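Local structure of transcriptional activator ToxR (Vibrio vulnificus, 6UTC) at residues N48-T53 / V88-F93. The protein probably senses periplasmic signals such as bile salts through its periplasmic domain, which interacts with ToxS, and activates transcription as a membrane-spanning regulator. Sequence-based numbering, arbitrary orientation.
Sequences NKYAET and VTLRIF
Tyr50 and Val88 meet through a single methyl group: CG2 of Val88 lies 3.5 Å from the phenolic OH of Tyr50 and 3.7 Å from its ring carbon CE1. The valine thus touches one flank of the phenol near its outer end, approaching obliquely. Further back along the same flank, Leu90 brings CD1 to 4.4 Å from Tyr50 CD1, a looser contact, also oblique to the ring. Val88 and Leu90, two residues apart on strand 88-93, both start their side chains toward the helix, and one aromatic ring serves the pair. No hydrogen bond crosses between the two segments; they meet by van der Waals contact, mostly between carbons.

The ring gets there because Tyr50 extends from the last turn of helix 40-52 with CG anti to its backbone nitrogen (chi1 -168°), which carries the phenol across to the edge strand of the mixed sheet. Its hydroxyl, although beside a methyl group, is hydrogen-bonded to NE2 of His79, while the ring stacks with Tyr77 and His54. Strand 88-93 is held in place by backbone hydrogen bonds that join Val88 with Tyr77 and Leu90 with Leu75 of the antiparallel strand 72-78. The strand that supplies the methyl groups is therefore paired with the one that supplies a stacking ring.

Apart from this contact, Lys49 NZ and Glu52 OE1 form a 3.0 Å salt bridge near the helix end. The disulfide Cys46–Cys103 starts from the same helix, and Lys104, next to Cys103, touches both Tyr50 and Leu90. The example illustrates how a buried tyrosine divides its labour in an alpha-beta domain: the ring packs the helix against the outermost strand by dispersion and hydrophobic burial, which set little direction, whereas the hydrogen bond to His79 gives the hydroxyl a directional polar partner.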
loop_
_atom_site.group_PDB
_atom_site.type_symbol
_atom_site.label_atom_id
_atom_site.label_comp_id
_atom_site.label_asym_id
_atom_site.label_seq_id
_atom_site.Cartn_x
_atom_site.Cartn_y
_atom_site.Cartn_z
ATOM N N ASN A 48 -7.264 -3.505 -2.268
ATOM C CA ASN A 48 -8.649 -3.989 -2.308
ATOM C C ASN A 48 -9.133 -4.404 -0.923
ATOM O O ASN A 48 -10.220 -4.007 -0.483
ATOM C CB ASN A 48 -8.724 -5.183 -3.270
ATOM C CG ASN A 48 -10.080 -5.908 -3.238
ATOM O OD1 ASN A 48 -10.381 -6.668 -2.310
ATOM N ND2 ASN A 48 -10.880 -5.691 -4.266
ATOM N N LYS A 49 -8.348 -5.222 -0.225
ATOM C CA LYS A 49 -8.780 -5.723 1.074
ATOM C C LYS A 49 -8.784 -4.615 2.119
ATOM O O LYS A 49 -9.657 -4.583 2.997
ATOM C CB LYS A 49 -7.899 -6.886 1.521
ATOM C CG LYS A 49 -7.802 -8.011 0.513
ATOM C CD LYS A 49 -9.149 -8.430 -0.035
ATOM C CE LYS A 49 -9.957 -9.192 0.984
ATOM N NZ LYS A 49 -11.200 -9.749 0.363
ATOM N N TYR A 50 -7.831 -3.686 2.029
ATOM C CA TYR A 50 -7.779 -2.599 2.995
ATOM C C TYR A 50 -8.992 -1.704 2.852
ATOM O O TYR A 50 -9.543 -1.225 3.852
ATOM C CB TYR A 50 -6.497 -1.812 2.782
ATOM C CG TYR A 50 -6.171 -0.841 3.891
ATOM C CD1 TYR A 50 -5.513 -1.270 5.031
ATOM C CD2 TYR A 50 -6.499 0.499 3.790
ATOM C CE1 TYR A 50 -5.195 -0.395 6.052
ATOM C CE2 TYR A 50 -6.181 1.390 4.811
ATOM C CZ TYR A 50 -5.525 0.928 5.933
ATOM O OH TYR A 50 -5.190 1.788 6.963
ATOM N N ALA A 51 -9.440 -1.500 1.619
ATOM C CA ALA A 51 -10.658 -0.735 1.394
ATOM C C ALA A 51 -11.871 -1.344 2.093
ATOM O O ALA A 51 -12.807 -0.611 2.431
ATOM C CB ALA A 51 -10.897 -0.599 -0.107
ATOM N N GLU A 52 -11.867 -2.652 2.358
ATOM C CA GLU A 52 -13.038 -3.280 2.967
ATOM C C GLU A 52 -13.263 -2.819 4.400
ATOM O O GLU A 52 -14.401 -2.841 4.882
ATOM C CB GLU A 52 -12.920 -4.800 2.912
ATOM C CG GLU A 52 -13.047 -5.354 1.512
ATOM C CD GLU A 52 -13.067 -6.863 1.482
ATOM O OE1 GLU A 52 -13.165 -7.423 0.371
ATOM O OE2 GLU A 52 -12.978 -7.486 2.562
ATOM N N THR A 53 -12.209 -2.417 5.102
ATOM C CA THR A 53 -12.343 -1.896 6.454
ATOM C C THR A 53 -12.051 -0.404 6.541
ATOM O O THR A 53 -11.938 0.126 7.653
ATOM C CB THR A 53 -11.441 -2.676 7.404
ATOM O OG1 THR A 53 -10.167 -2.877 6.774
ATOM C CG2 THR A 53 -12.062 -4.025 7.735
ATOM N N VAL A 88 -1.211 2.993 8.910
ATOM C CA VAL A 88 -0.554 1.748 9.281
ATOM C C VAL A 88 0.601 1.442 8.348
ATOM O O VAL A 88 0.569 1.748 7.148
ATOM C CB VAL A 88 -1.500 0.535 9.319
ATOM C CG1 VAL A 88 -2.481 0.648 10.446
ATOM C CG2 VAL A 88 -2.200 0.386 7.997
ATOM N N THR A 89 1.629 0.837 8.926
ATOM C CA THR A 89 2.673 0.159 8.181
ATOM C C THR A 89 2.367 -1.329 8.191
ATOM O O THR A 89 2.210 -1.926 9.266
ATOM C CB THR A 89 4.028 0.379 8.839
ATOM O OG1 THR A 89 4.276 1.774 8.976
ATOM C CG2 THR A 89 5.119 -0.219 7.973
ATOM N N LEU A 90 2.291 -1.923 7.004
ATOM C CA LEU A 90 2.062 -3.350 6.844
ATOM C C LEU A 90 3.237 -3.957 6.093
ATOM O O LEU A 90 3.911 -3.283 5.316
ATOM C CB LEU A 90 0.784 -3.611 6.032
ATOM C CG LEU A 90 -0.527 -2.954 6.474
ATOM C CD1 LEU A 90 -1.649 -3.363 5.543
ATOM C CD2 LEU A 90 -0.848 -3.316 7.913
ATOM N N ARG A 91 3.470 -5.241 6.317
ATOM C CA ARG A 91 4.530 -5.979 5.649
ATOM C C ARG A 91 3.906 -7.182 4.964
ATOM O O ARG A 91 3.157 -7.942 5.589
ATOM C CB ARG A 91 5.588 -6.426 6.656
ATOM C CG ARG A 91 6.101 -5.277 7.520
ATOM C CD ARG A 91 5.785 -5.486 8.996
ATOM N NE ARG A 91 5.630 -4.222 9.720
ATOM C CZ ARG A 91 6.635 -3.413 10.038
ATOM N NH1 ARG A 91 7.876 -3.726 9.688
ATOM N NH2 ARG A 91 6.402 -2.289 10.705
ATOM N N ILE A 92 4.181 -7.345 3.679
ATOM C CA ILE A 92 3.666 -8.491 2.950
ATOM C C ILE A 92 4.830 -9.263 2.356
ATOM O O ILE A 92 5.884 -8.705 2.045
ATOM C CB ILE A 92 2.618 -8.116 1.878
ATOM C CG1 ILE A 92 3.250 -7.267 0.779
ATOM C CG2 ILE A 92 1.433 -7.385 2.518
ATOM C CD1 ILE A 92 2.307 -6.992 -0.370
ATOM N N PHE A 93 4.634 -10.567 2.210
ATOM C CA PHE A 93 5.651 -11.447 1.666
ATOM C C PHE A 93 5.258 -11.888 0.266
ATOM O O PHE A 93 4.078 -11.902 -0.092
ATOM C CB PHE A 93 5.859 -12.660 2.575
ATOM C CG PHE A 93 6.488 -12.313 3.889
ATOM C CD1 PHE A 93 5.720 -11.829 4.933
ATOM C CD2 PHE A 93 7.857 -12.436 4.072
ATOM C CE1 PHE A 93 6.298 -11.491 6.145
ATOM C CE2 PHE A 93 8.444 -12.101 5.281
ATOM C CZ PHE A 93 7.662 -11.629 6.320
#